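Long-range contacts in ML032222a iGluR (Mnemiopsis leidyi, PDB 4YKJ), which probably serves as an ionotropic glutamate receptor subunit, whose ligand-binding domain binds glycine or alanine in the cleft between its two lobes: residues R144-L149 with F185-P190; V15-F20 with A89-T94. All coordinates share one frame; numbering follows the deposited sequence.

Contact 1 (R144-L149 with F185-P190). With ALA (alanine), chain E.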
# COMPACT_ATOMS: atom_id res chain seq x y z
N ARG B 144 0.25 -0.99 20.74
CA ARG B 144 -0.28 -0.46 19.50
C ARG B 144 0.90 -0.27 18.54
O ARG B 144 2.07 -0.25 18.95
CB ARG B 144 -0.99 0.86 19.83
CG ARG B 144 -1.78 1.55 18.74
CD ARG B 144 -2.28 2.86 19.28
NE ARG B 144 -2.81 3.77 18.27
CZ ARG B 144 -4.08 3.83 17.88
NH1 ARG B 144 -4.99 3.02 18.38
NH2 ARG B 144 -4.41 4.70 16.96
N HIS B 145 0.63 -0.12 17.26
CA HIS B 145 1.66 -0.16 16.25
C HIS B 145 2.80 0.87 16.43
O HIS B 145 3.96 0.50 16.27
CB HIS B 145 1.00 -0.07 14.86
CG HIS B 145 1.95 0.22 13.74
ND1 HIS B 145 2.77 -0.73 13.18
CD2 HIS B 145 2.14 1.37 13.05
CE1 HIS B 145 3.42 -0.17 12.16
NE2 HIS B 145 3.08 1.10 12.09
N PRO B 146 2.50 2.15 16.69
CA PRO B 146 3.62 3.11 16.77
C PRO B 146 4.65 2.67 17.81
O PRO B 146 5.86 2.73 17.53
CB PRO B 146 2.94 4.42 17.13
CG PRO B 146 1.55 4.28 16.51
CD PRO B 146 1.19 2.83 16.74
N GLU B 147 4.21 2.20 18.97
CA GLU B 147 5.14 1.68 19.97
C GLU B 147 6.02 0.60 19.39
O GLU B 147 7.24 0.60 19.62
CB GLU B 147 4.37 1.14 21.18
CG GLU B 147 5.26 0.61 22.27
CD GLU B 147 4.51 -0.18 23.30
OE1 GLU B 147 3.86 -1.18 22.94
OE2 GLU B 147 4.58 0.20 24.50
N THR B 148 5.44 -0.35 18.66
CA THR B 148 6.22 -1.42 18.06
C THR B 148 7.22 -0.89 17.05
O THR B 148 8.36 -1.33 17.05
CB THR B 148 5.30 -2.49 17.44
OG1 THR B 148 4.67 -3.21 18.51
CG2 THR B 148 6.04 -3.51 16.59
N LEU B 149 6.82 0.04 16.20
CA LEU B 149 7.76 0.55 15.21
C LEU B 149 8.92 1.27 15.86
O LEU B 149 10.08 1.11 15.44
CB LEU B 149 7.06 1.48 14.25
CG LEU B 149 6.33 0.83 13.08
CD1 LEU B 149 6.21 1.86 11.97
CD2 LEU B 149 6.99 -0.46 12.54
N PHE B 185 2.36 13.54 21.61
CA PHE B 185 1.73 12.24 21.37
C PHE B 185 2.19 11.76 20.01
O PHE B 185 2.07 12.47 19.01
CB PHE B 185 0.19 12.39 21.41
CG PHE B 185 -0.57 11.11 21.11
CD1 PHE B 185 -0.07 9.86 21.46
CD2 PHE B 185 -1.79 11.18 20.47
CE1 PHE B 185 -0.81 8.70 21.16
CE2 PHE B 185 -2.52 10.03 20.19
CZ PHE B 185 -2.02 8.82 20.53
N ILE B 186 2.76 10.56 19.99
CA ILE B 186 3.27 9.96 18.76
C ILE B 186 2.35 8.82 18.35
O ILE B 186 2.20 7.85 19.09
CB ILE B 186 4.70 9.42 18.98
CG1 ILE B 186 5.63 10.54 19.49
CG2 ILE B 186 5.24 8.81 17.69
CD1 ILE B 186 6.98 10.02 19.95
N ASP B 187 1.67 8.97 17.22
CA ASP B 187 0.69 7.97 16.76
C ASP B 187 0.66 7.94 15.24
O ASP B 187 1.71 7.98 14.62
CB ASP B 187 -0.69 8.15 17.39
CG ASP B 187 -1.53 6.88 17.32
OD1 ASP B 187 -1.24 5.93 18.10
OD2 ASP B 187 -2.45 6.82 16.47
N GLU B 188 -0.53 7.79 14.65
CA GLU B 188 -0.65 7.59 13.21
C GLU B 188 -1.40 8.71 12.52
O GLU B 188 -2.38 9.22 13.05
CB GLU B 188 -1.36 6.26 12.91
CG GLU B 188 -0.62 5.10 13.53
CD GLU B 188 -1.30 3.76 13.37
OE1 GLU B 188 -2.53 3.72 13.12
OE2 GLU B 188 -0.62 2.74 13.53
N GLY B 189 -0.92 9.08 11.34
CA GLY B 189 -1.48 10.17 10.58
C GLY B 189 -3.00 10.21 10.43
O GLY B 189 -3.63 11.19 10.78
N PRO B 190 -3.59 9.14 9.90
CA PRO B 190 -5.03 9.24 9.64
C PRO B 190 -5.88 9.33 10.91
O PRO B 190 -6.91 10.03 10.94
CB PRO B 190 -5.33 7.95 8.87
CG PRO B 190 -4.00 7.58 8.23
CD PRO B 190 -3.00 7.95 9.28
N ALA E . -3.21 1.11 13.43
CA ALA E . -2.89 0.90 14.87
C ALA E . -2.49 -0.54 15.14
O ALA E . -2.02 -0.86 16.25
CB ALA E . -4.07 1.29 15.72
OXT ALA E . -2.58 -1.40 14.25
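The Arg-144 guanidinium meets the Asp-187 carboxylate at its edge, while the CB of the bound alanine sits over the centre of one face, 3.2 Å above the plane. This is the second lobe of the iGluR clamshell, a periplasmic-binding-protein-like fold, where helix 145-152 meets the end of strand 183-188. Arg-144 grips side-on with two nitrogens, NE reaching Asp-187 OD1 (2.7 Å) and NH2 reaching Asp-187 OD2 (2.9 Å), the two planes 31° apart. A nearly straight chain from CA to NE, with CG trans to the backbone N (chi1 -173°), carries the group from the helix N-cap to the ligand, where its face meets the alanine CB. Its NH1 is paired elsewhere, with Glu-17. With a methionine here, Asp-187 would probably be left buried without its countercharge, and Glu-17 would lose a mate. At the edge of the His-145 ring, CD2 comes 3.1 Å from Glu-188 OE2, ring and carboxylate planes turned 63° apart; the ND1 of His-145 bonds Asn-95. The Pro-146 ring runs aslant to Asp-187, its CG 3.6 Å from Asp-187 OD1. Glu-188, whose OE1 also bonds Tyr-214 OH, reaches the ligand with an extended chain, placing OE1 2.7 Å from the alanine N. At the ligand's other end, the first turn of the helix presents His-145 N, which donates to the alanine O at 2.9 Å.

Contact 2 (V15-F20 with A89-T94). With ALA (alanine), chain E.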
# COMPACT_ATOMS: atom_id res chain seq x y z
N VAL B 15 -12.33 -3.07 17.54
CA VAL B 15 -12.53 -2.19 18.68
C VAL B 15 -12.94 -0.84 18.11
O VAL B 15 -12.74 -0.57 16.93
CB VAL B 15 -11.26 -2.00 19.56
CG1 VAL B 15 -10.82 -3.29 20.23
CG2 VAL B 15 -10.12 -1.36 18.79
N GLU B 16 -13.51 0.02 18.94
CA GLU B 16 -13.75 1.39 18.51
C GLU B 16 -12.43 2.09 18.19
O GLU B 16 -11.47 2.02 18.98
CB GLU B 16 -14.49 2.20 19.56
CG GLU B 16 -14.68 3.66 19.21
CD GLU B 16 -15.79 4.28 20.03
OE1 GLU B 16 -15.53 4.72 21.17
OE2 GLU B 16 -16.95 4.28 19.57
N GLU B 17 -12.39 2.76 17.05
CA GLU B 17 -11.27 3.59 16.64
C GLU B 17 -11.82 4.49 15.55
O GLU B 17 -11.89 4.11 14.38
CB GLU B 17 -10.09 2.77 16.12
CG GLU B 17 -9.01 3.68 15.55
CD GLU B 17 -7.67 3.55 16.21
OE1 GLU B 17 -7.59 3.51 17.46
OE2 GLU B 17 -6.68 3.56 15.45
N GLN B 18 -12.25 5.69 15.92
CA GLN B 18 -12.93 6.56 14.98
C GLN B 18 -11.90 7.08 13.98
O GLN B 18 -10.80 7.41 14.37
CB GLN B 18 -13.61 7.70 15.75
CG GLN B 18 -14.65 7.14 16.70
CD GLN B 18 -15.44 8.16 17.47
OE1 GLN B 18 -15.38 9.36 17.21
NE2 GLN B 18 -16.22 7.67 18.44
N PRO B 19 -12.26 7.18 12.68
CA PRO B 19 -13.58 7.00 12.06
C PRO B 19 -13.74 5.62 11.44
O PRO B 19 -14.71 5.38 10.71
CB PRO B 19 -13.58 8.05 10.96
CG PRO B 19 -12.16 8.05 10.49
CD PRO B 19 -11.30 7.75 11.70
N PHE B 20 -12.82 4.71 11.73
CA PHE B 20 -12.85 3.36 11.21
C PHE B 20 -13.98 2.53 11.82
O PHE B 20 -14.71 1.85 11.11
CB PHE B 20 -11.48 2.70 11.39
CG PHE B 20 -10.40 3.47 10.71
CD1 PHE B 20 -10.32 3.48 9.32
CD2 PHE B 20 -9.49 4.24 11.42
CE1 PHE B 20 -9.34 4.21 8.65
CE2 PHE B 20 -8.52 4.98 10.74
CZ PHE B 20 -8.45 4.95 9.36
N ALA B 89 -10.79 -6.86 11.61
CA ALA B 89 -11.40 -5.87 10.74
C ALA B 89 -11.32 -4.52 11.44
O ALA B 89 -12.16 -4.15 12.25
CB ALA B 89 -12.85 -6.23 10.43
N ILE B 90 -10.25 -3.78 11.14
CA ILE B 90 -9.96 -2.49 11.78
C ILE B 90 -8.85 -1.86 10.96
O ILE B 90 -8.40 -2.46 9.98
CB ILE B 90 -9.55 -2.71 13.29
CG1 ILE B 90 -9.76 -1.46 14.17
CG2 ILE B 90 -8.13 -3.25 13.39
CD1 ILE B 90 -11.06 -0.74 14.05
N ASP B 91 -8.43 -0.65 11.33
CA ASP B 91 -7.20 -0.09 10.79
C ASP B 91 -6.00 -0.79 11.40
O ASP B 91 -5.44 -0.29 12.39
CB ASP B 91 -7.11 1.42 11.04
CG ASP B 91 -7.23 1.83 12.51
OD1 ASP B 91 -8.13 1.35 13.22
OD2 ASP B 91 -6.44 2.72 12.94
N LEU B 92 -5.62 -1.94 10.85
CA LEU B 92 -4.54 -2.74 11.44
C LEU B 92 -3.27 -2.45 10.65
O LEU B 92 -3.15 -2.73 9.46
CB LEU B 92 -4.85 -4.24 11.41
CG LEU B 92 -3.89 -5.08 12.25
CD1 LEU B 92 -4.06 -4.82 13.74
CD2 LEU B 92 -4.06 -6.56 11.95
N SER B 93 -2.30 -1.84 11.32
CA SER B 93 -1.05 -1.47 10.66
C SER B 93 -0.16 -2.67 10.39
O SER B 93 -0.07 -3.58 11.20
CB SER B 93 -0.26 -0.52 11.53
OG SER B 93 -1.04 0.63 11.78
N THR B 94 0.51 -2.61 9.25
CA THR B 94 1.51 -3.60 8.86
C THR B 94 2.84 -3.36 9.58
O THR B 94 3.42 -2.27 9.50
CB THR B 94 1.72 -3.60 7.33
OG1 THR B 94 2.05 -2.26 6.89
CG2 THR B 94 0.47 -4.10 6.61
N ALA E . -3.21 1.11 13.43
CA ALA E . -2.89 0.90 14.87
C ALA E . -2.49 -0.54 15.14
O ALA E . -2.02 -0.86 16.25
CB ALA E . -4.07 1.29 15.72
OXT ALA E . -2.58 -1.40 14.25
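Phe-20 lies flat against Asp-91: the Asp-91 CB stands 3.8 Å from the ring centroid, almost on the ring normal, a CH-pi contact. The carboxylate stacks nearly parallel to the ring, planes 14° apart, with Asp-91 CG 3.5 Å from Phe-20 CD2. CG of Asp-91 is tucked between its own backbone N and carbonyl carbon (chi1 56°), which turns the carboxylate toward Glu-17 as well. There the two acids come remarkably close, Glu-17 OE2 to Asp-91 OD2 being 2.7 Å, so one of them probably holds a proton; the other oxygen of Glu-17 pairs with Arg-144. Asp-91 is the centre of an inverse gamma turn just after the corner at Ile-90, where the chain leaves the parallel sheet of the first lobe of the iGluR clamshell for strand 91-93. That strand lines the ligand cleft, and Ser-93 N gives the alanine OXT an almost straight hydrogen bond of 3.0 Å. Ile-90 CD1 presses on the Val-15 carbonyl O at 3.3 Å, but its apolar contacts are looser, 4.2 Å to Glu-17 CB and 4.4 Å to Phe-20 CB. Farther out, the side chains of Glu-16 and Gln-18 leave the backbone away from 89-94, on the solvent side, Glu-16 OE2 bonding Phe-23 N.

Contacts 1 and 2, their centres about 12 Å apart, face each other across the ligand cleft and meet around the same bound alanine. Two polar links bridge them: a salt bridge from Arg-144 NH1 to Glu-17 OE1 (2.8 Å) and a probable hydrogen bond between Glu-188 OE2 and Ser-93 OG (2.8 Å). His-145 of contact 1 packs on contact 2, its CG 3.2 Å from Ser-93 CB. Contact 2 closes earlier in the chain and belongs to the first lobe; contact 1 brings the second lobe over the ligand, consistent with a closed, ligand-bound clamshell. The alanine N is shared between the contacts: it lies 2.8 Å from both Ser-93 OG and Asp-91 O of contact 2 and near the Glu-188 carboxylate of contact 1, while Arg-98 adds a further hydrogen bond to the alanine.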